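Local coordinates for protein transcriptional regulator, MarR family (Methanosarcina mazei, PDB 3S2W) that probably binds DNA as a transcriptional regulator of the MarR family, using a winged helix-turn-helix in each subunit of a dimer, at the interface of chains A and B. Numbering follows the deposited sequence. Chains: chain A/B, Transcriptional regulator, MarR family.

Contact 1: the interface of chains A and B. Residues chain A 33-34, 37-38; chain B 74-75, 159.
In A:Ile37, facing B:Lys75 and B:Met159, CG1 lies beside the backbone N (chi1 -71°) and carries CD1 out to B:Lys75, while CG2 takes the branch towards B:Met159. The C-terminal selenomethionine B:Met159 is bent at chi2 (-76°) and chi3 (91°), which turns its selenium and methyl onto helix 23-43 of chain A. This seam joins that helix to the chain end of the other subunit and to the turn of its helix-turn-helix, in what is probably the MarR family dimer. CD1 of A:Ile37 meets CG of B:Lys75 at 3.4 Å, the two side chains running roughly at right angles. The contact is made by the CB and CG methylenes of the lysine, with NZ lying well beyond them. On the neighbouring turn, SE of B:Met159 lies 3.7 Å from CD1 of A:Tyr34. CG of the same selenomethionine stands over one face of the tyrosine ring, displaced towards the rim. The methyl CE of B:Met159 is 3.9 Å from CG2 of A:Ile37. Further along, CD of A:Arg33 packs 3.3 Å from the carbonyl O of B:Leu74, the last residue of helix 67-74. A water bridges the backbones, 3.2 Å from O of A:Arg33 and 2.8 Å from O of B:Lys75.

Contact 2: the interface of chains A and B. Residues chain A 133, 136, 144-145, 148; chain B 24, 144, 147, 151.
A:Ile144 and B:Ile144 meet at the apolar centre, where helix 138-157 faces its counterpart in the helical dimerisation region typical of the MarR family. Their CD1 methyls are 3.4 Å apart, although the two side chains adopt different rotamers. In A:Ile144, CG1 extends opposite the backbone N (chi1 172°), which also brings CD1 to 3.7 Å from CB of B:Ser147. The selenomethionine B:Met151 reaches towards A:Ile144 with its chain extended beyond CG. It is poorly ordered, and the very close approaches of its methyl to A:Ile144 and A:Phe133 are doubtful. CG of B:Met151 is modelled 3.8 Å from CE2 of A:Phe136, a contact subject to the same poor order, and its chain runs across that phenyl group at about a right angle. B:Ile24, from helix 20-42 of chain B, points against A:Phe133 from the opposite direction, with CB 4.0 Å from the ring atom CZ. A methyl of A:Leu148 lies beside the same isoleucine, but its exact position is doubtful. Towards the rim, CZ of A:Phe136 lies 3.8 Å from the backbone O of B:Ser147, whose hydroxyl OG is near CE1 of that ring. On the B:Ile24 side, the hydroxyl OG1 of A:Thr145 borders the isoleucine.

Contact 3: the interface of chains A and B. Residues chain A 30, 33; chain B 32, 54, 74, 76.
A:Arg33 and B:Ile76 form the tight part of this contact, where helix 23-43 of chain A presses on the MarR-type helix-turn-helix of chain B. B:Ile76 lies in the turn between helix 67-74 and helix 78-90, the latter being the recognition helix by family precedent. CG1 of B:Ile76 packs 3.5 Å from CD of A:Arg33, so methylene meets methylene, and the terminal methyl CD1 of B:Ile76 reaches 3.7 Å from NE of A:Arg33. The arginine chain is extended from CG to NE, and chi4 (108°) then swings the guanidinium well out of the line of the chain. That rotation sends NH1 of A:Arg33 to 3.6 Å from the ring carbon CB of B:Pro54. It also directs NH2 of A:Arg33 over the centre of the A:Tyr30 ring, 4.3 Å above its plane, with the guanidinium plane steeply inclined to the ring at about 77°. The phenol thus backs the arginine from within its own helix. The hydroxyl OH of A:Tyr30 additionally touches CD2 of B:Leu74 at 3.4 Å. Within this patch A:Arg33 has 78 Å² of surface hidden, against 14 Å² for B:Tyr32. Packing is looser on that side, where CE2 of the B:Tyr32 ring is 4.4 Å from NH1 of A:Arg33.

Contact 1: the interface of chains A and B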
loop_
_atom_site.group_PDB
_atom_site.type_symbol
_atom_site.label_atom_id
_atom_site.label_comp_id
_atom_site.label_asym_id
_atom_site.label_seq_id
_atom_site.Cartn_x
_atom_site.Cartn_y
_atom_site.Cartn_z
ATOM N N ARG A 33 4.971 0.401 0.108
ATOM C CA ARG A 33 5.823 0.189 1.278
ATOM C C ARG A 33 7.080 1.014 1.221
ATOM O O ARG A 33 7.518 1.537 2.241
ATOM C CB ARG A 33 6.160 -1.281 1.469
ATOM C CG ARG A 33 4.931 -2.077 1.822
ATOM C CD ARG A 33 5.262 -3.491 2.256
ATOM N NE ARG A 33 4.112 -4.344 2.004
ATOM C CZ ARG A 33 4.050 -5.249 1.037
ATOM N NH1 ARG A 33 2.938 -5.955 0.888
ATOM N NH2 ARG A 33 5.100 -5.458 0.240
ATOM N N TYR A 34 7.668 1.110 0.032
ATOM C CA TYR A 34 8.840 1.955 -0.168
ATOM C C TYR A 34 8.441 3.384 0.170
ATOM O O TYR A 34 9.151 4.097 0.892
ATOM C CB TYR A 34 9.324 1.885 -1.621
ATOM C CG TYR A 34 9.834 0.526 -2.054
ATOM C CD1 TYR A 34 10.156 -0.453 -1.120
ATOM C CD2 TYR A 34 10.007 0.229 -3.397
ATOM C CE1 TYR A 34 10.619 -1.678 -1.509
ATOM C CE2 TYR A 34 10.478 -0.999 -3.801
ATOM C CZ TYR A 34 10.783 -1.953 -2.859
ATOM O OH TYR A 34 11.265 -3.182 -3.276
ATOM N N ILE A 37 8.318 4.121 3.771
ATOM C CA ILE A 37 9.647 4.292 4.336
ATOM C C ILE A 37 10.223 5.667 3.984
ATOM O O ILE A 37 10.696 6.396 4.859
ATOM C CB ILE A 37 10.587 3.141 3.919
ATOM C CG1 ILE A 37 10.152 1.872 4.641
ATOM C CG2 ILE A 37 12.070 3.451 4.243
ATOM C CD1 ILE A 37 10.509 0.648 3.905
ATOM N N TYR A 38 10.152 6.024 2.704
ATOM C CA TYR A 38 10.702 7.281 2.228
ATOM C C TYR A 38 9.990 8.472 2.854
ATOM O O TYR A 38 10.638 9.406 3.307
ATOM C CB TYR A 38 10.598 7.366 0.708
ATOM C CG TYR A 38 11.152 8.654 0.189
ATOM C CD1 TYR A 38 10.348 9.774 0.077
ATOM C CD2 TYR A 38 12.497 8.766 -0.149
ATOM C CE1 TYR A 38 10.842 10.960 -0.384
ATOM C CE2 TYR A 38 13.014 9.962 -0.611
ATOM C CZ TYR A 38 12.179 11.053 -0.730
ATOM O OH TYR A 38 12.674 12.251 -1.194
ATOM N N LEU B 74 10.486 -7.585 1.944
ATOM C CA LEU B 74 9.145 -7.029 1.838
ATOM C C LEU B 74 9.180 -5.607 2.356
ATOM O O LEU B 74 8.262 -4.830 2.130
ATOM C CB LEU B 74 8.142 -7.849 2.658
ATOM C CG LEU B 74 7.880 -9.312 2.266
ATOM C CD1 LEU B 74 6.737 -9.878 3.104
ATOM C CD2 LEU B 74 7.565 -9.430 0.796
ATOM N N LYS B 75 10.253 -5.270 3.051
ATOM C CA LYS B 75 10.336 -3.972 3.698
ATOM C C LYS B 75 9.130 -3.731 4.597
ATOM O O LYS B 75 8.572 -2.636 4.637
ATOM C CB LYS B 75 10.521 -2.848 2.674
ATOM C CG LYS B 75 11.883 -2.192 2.746
ATOM C CD LYS B 75 12.893 -2.876 1.859
ATOM C CE LYS B 75 14.315 -2.504 2.268
ATOM N NZ LYS B 75 15.315 -3.059 1.324
HETATM N N MSE B 159 15.930 2.907 -1.585
HETATM C CA MSE B 159 15.970 2.170 -0.327
HETATM C C MSE B 159 17.404 1.863 0.071
HETATM O O MSE B 159 17.701 1.704 1.252
HETATM C CB MSE B 159 15.192 0.870 -0.450
HETATM C CG MSE B 159 13.744 1.056 -0.816
HETATM SE SE MSE B 159 12.640 1.677 0.666
HETATM C CE MSE B 159 12.765 3.618 0.413
HETATM O O HOH W 1 7.039 -0.248 4.826
#

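Contact 2: the interface of chains A and B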
loop_
_atom_site.group_PDB
_atom_site.type_symbol
_atom_site.label_atom_id
_atom_site.label_comp_id
_atom_site.label_asym_id
_atom_site.label_seq_id
_atom_site.Cartn_x
_atom_site.Cartn_y
_atom_site.Cartn_z
ATOM N N PHE A 133 9.081 9.152 -10.945
ATOM C CA PHE A 133 8.934 9.518 -12.357
ATOM C C PHE A 133 10.250 9.670 -13.106
ATOM O O PHE A 133 10.255 9.918 -14.310
ATOM C CB PHE A 133 8.167 10.828 -12.474
ATOM C CG PHE A 133 6.676 10.682 -12.369
ATOM C CD1 PHE A 133 6.026 9.597 -12.917
ATOM C CD2 PHE A 133 5.920 11.655 -11.742
ATOM C CE1 PHE A 133 4.636 9.482 -12.830
ATOM C CE2 PHE A 133 4.546 11.540 -11.653
ATOM C CZ PHE A 133 3.907 10.448 -12.198
ATOM N N PHE A 136 10.772 9.604 -16.952
ATOM C CA PHE A 136 9.536 9.932 -17.671
ATOM C C PHE A 136 9.437 11.408 -18.060
ATOM O O PHE A 136 9.728 12.288 -17.248
ATOM C CB PHE A 136 8.308 9.556 -16.844
ATOM C CG PHE A 136 8.221 8.095 -16.541
ATOM C CD1 PHE A 136 8.018 7.174 -17.564
ATOM C CD2 PHE A 136 8.361 7.632 -15.244
ATOM C CE1 PHE A 136 7.942 5.825 -17.297
ATOM C CE2 PHE A 136 8.285 6.282 -14.971
ATOM C CZ PHE A 136 8.069 5.378 -15.995
ATOM N N ILE A 144 0.361 7.955 -17.254
ATOM C CA ILE A 144 0.482 6.987 -16.180
ATOM C C ILE A 144 -0.346 7.444 -14.975
ATOM O O ILE A 144 -0.921 6.623 -14.262
ATOM C CB ILE A 144 1.965 6.717 -15.790
ATOM C CG1 ILE A 144 2.035 5.855 -14.540
ATOM C CG2 ILE A 144 2.716 7.992 -15.536
ATOM C CD1 ILE A 144 1.736 4.371 -14.819
ATOM N N THR A 145 -0.405 8.755 -14.746
ATOM C CA THR A 145 -1.239 9.290 -13.680
ATOM C C THR A 145 -2.689 9.110 -14.093
ATOM O O THR A 145 -3.534 8.719 -13.314
ATOM C CB THR A 145 -0.968 10.782 -13.429
ATOM O OG1 THR A 145 0.422 10.972 -13.164
ATOM C CG2 THR A 145 -1.722 11.232 -12.225
ATOM N N LEU A 148 -3.496 5.361 -13.591
ATOM C CA LEU A 148 -3.681 5.098 -12.168
ATOM C C LEU A 148 -5.024 5.612 -11.628
ATOM O O LEU A 148 -5.588 5.030 -10.712
ATOM C CB LEU A 148 -2.528 5.687 -11.367
ATOM C CG LEU A 148 -1.614 4.625 -10.765
ATOM C CD1 LEU A 148 -1.656 3.361 -11.577
ATOM C CD2 LEU A 148 -0.214 5.137 -10.702
ATOM N N ILE B 24 0.698 10.824 -7.471
ATOM C CA ILE B 24 1.078 9.453 -7.762
ATOM C C ILE B 24 1.247 8.646 -6.456
ATOM O O ILE B 24 0.817 7.501 -6.376
ATOM C CB ILE B 24 2.270 9.348 -8.747
ATOM C CG1 ILE B 24 2.182 8.022 -9.475
ATOM C CG2 ILE B 24 3.609 9.583 -8.083
ATOM C CD1 ILE B 24 0.911 7.963 -10.286
ATOM N N ILE B 144 1.271 0.551 -19.179
ATOM C CA ILE B 144 1.083 0.672 -17.746
ATOM C C ILE B 144 2.046 -0.231 -16.980
ATOM O O ILE B 144 2.698 0.192 -16.017
ATOM C CB ILE B 144 -0.354 0.297 -17.378
ATOM C CG1 ILE B 144 -1.209 1.538 -17.374
ATOM C CG2 ILE B 144 -0.416 -0.274 -15.995
ATOM C CD1 ILE B 144 -0.691 2.510 -16.368
ATOM N N SER B 147 5.593 0.933 -17.327
ATOM C CA SER B 147 5.779 2.086 -16.463
ATOM C C SER B 147 5.927 1.691 -14.987
ATOM O O SER B 147 6.836 2.179 -14.294
ATOM C CB SER B 147 4.631 3.079 -16.656
ATOM O OG SER B 147 4.617 3.556 -17.992
HETATM N N MSE B 151 8.912 2.445 -12.395
HETATM C CA MSE B 151 8.694 3.124 -11.128
HETATM C C MSE B 151 9.153 2.258 -9.977
HETATM O O MSE B 151 9.815 2.731 -9.048
HETATM C CB MSE B 151 7.228 3.493 -10.962
HETATM C CG MSE B 151 6.797 4.553 -11.945
HETATM SE SE MSE B 151 4.962 5.155 -11.673
HETATM C CE MSE B 151 4.892 6.383 -13.176
#

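Contact 3: the interface of chains A and B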
loop_
_atom_site.group_PDB
_atom_site.type_symbol
_atom_site.label_atom_id
_atom_site.label_comp_id
_atom_site.label_asym_id
_atom_site.label_seq_id
_atom_site.Cartn_x
_atom_site.Cartn_y
_atom_site.Cartn_z
ATOM N N TYR A 30 4.620 -2.921 -3.246
ATOM C CA TYR A 30 5.990 -2.507 -2.983
ATOM C C TYR A 30 6.189 -1.001 -3.019
ATOM O O TYR A 30 6.893 -0.441 -2.172
ATOM C CB TYR A 30 6.964 -3.181 -3.957
ATOM C CG TYR A 30 7.345 -4.588 -3.546
ATOM C CD1 TYR A 30 8.418 -4.809 -2.692
ATOM C CD2 TYR A 30 6.624 -5.693 -4.003
ATOM C CE1 TYR A 30 8.775 -6.093 -2.305
ATOM C CE2 TYR A 30 6.968 -6.979 -3.623
ATOM C CZ TYR A 30 8.048 -7.171 -2.772
ATOM O OH TYR A 30 8.403 -8.439 -2.379
ATOM N N ARG A 33 4.971 0.401 0.108
ATOM C CA ARG A 33 5.823 0.189 1.278
ATOM C C ARG A 33 7.080 1.014 1.221
ATOM O O ARG A 33 7.518 1.537 2.241
ATOM C CB ARG A 33 6.160 -1.281 1.469
ATOM C CG ARG A 33 4.931 -2.077 1.822
ATOM C CD ARG A 33 5.262 -3.491 2.256
ATOM N NE ARG A 33 4.112 -4.344 2.004
ATOM C CZ ARG A 33 4.050 -5.249 1.037
ATOM N NH1 ARG A 33 2.938 -5.955 0.888
ATOM N NH2 ARG A 33 5.100 -5.458 0.240
ATOM N N TYR B 32 -3.388 0.349 -3.015
ATOM C CA TYR B 32 -2.876 -0.629 -2.057
ATOM C C TYR B 32 -3.966 -0.993 -1.050
ATOM O O TYR B 32 -4.300 -2.169 -0.877
ATOM C CB TYR B 32 -1.611 -0.122 -1.331
ATOM C CG TYR B 32 -1.239 -0.994 -0.155
ATOM C CD1 TYR B 32 -1.495 -0.585 1.153
ATOM C CD2 TYR B 32 -0.663 -2.249 -0.347
ATOM C CE1 TYR B 32 -1.172 -1.390 2.242
ATOM C CE2 TYR B 32 -0.337 -3.069 0.735
ATOM C CZ TYR B 32 -0.590 -2.630 2.027
ATOM O OH TYR B 32 -0.277 -3.428 3.107
ATOM N N PRO B 54 1.110 -11.149 1.954
ATOM C CA PRO B 54 2.376 -10.907 1.234
ATOM C C PRO B 54 3.489 -11.858 1.648
ATOM O O PRO B 54 4.309 -12.207 0.805
ATOM C CB PRO B 54 2.746 -9.456 1.619
ATOM C CG PRO B 54 1.978 -9.164 2.862
ATOM C CD PRO B 54 0.675 -9.957 2.716
ATOM N N LEU B 74 10.486 -7.585 1.944
ATOM C CA LEU B 74 9.145 -7.029 1.838
ATOM C C LEU B 74 9.180 -5.607 2.356
ATOM O O LEU B 74 8.262 -4.830 2.130
ATOM C CB LEU B 74 8.142 -7.849 2.658
ATOM C CG LEU B 74 7.880 -9.312 2.266
ATOM C CD1 LEU B 74 6.737 -9.878 3.104
ATOM C CD2 LEU B 74 7.565 -9.430 0.796
ATOM N N ILE B 76 8.739 -4.780 5.313
ATOM C CA ILE B 76 7.810 -4.684 6.436
ATOM C C ILE B 76 8.651 -4.930 7.693
ATOM O O ILE B 76 9.468 -5.856 7.724
ATOM C CB ILE B 76 6.719 -5.761 6.324
ATOM C CG1 ILE B 76 5.792 -5.476 5.128
ATOM C CG2 ILE B 76 5.923 -5.852 7.610
ATOM C CD1 ILE B 76 4.873 -6.652 4.752
#

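Contact 1 and contact 3 adjoin, the centres of their C-alpha atoms being about 7 Å apart, and they share A:Arg33 and B:Leu74. Both set helix 23-43 of chain A against the end of helix 67-74 and the following turn in chain B. Contact 2 lies about 18 Å from each, where helix 138-157 of one subunit meets its counterpart. Helix 138-157 of chain B leads on to the C-terminal residue used in contact 1. Two-fold symmetry repeats all three contacts with the chains exchanged. Subunit association is thus probably coupled to the placement of the helix-turn-helix units, which may help set their spacing on DNA.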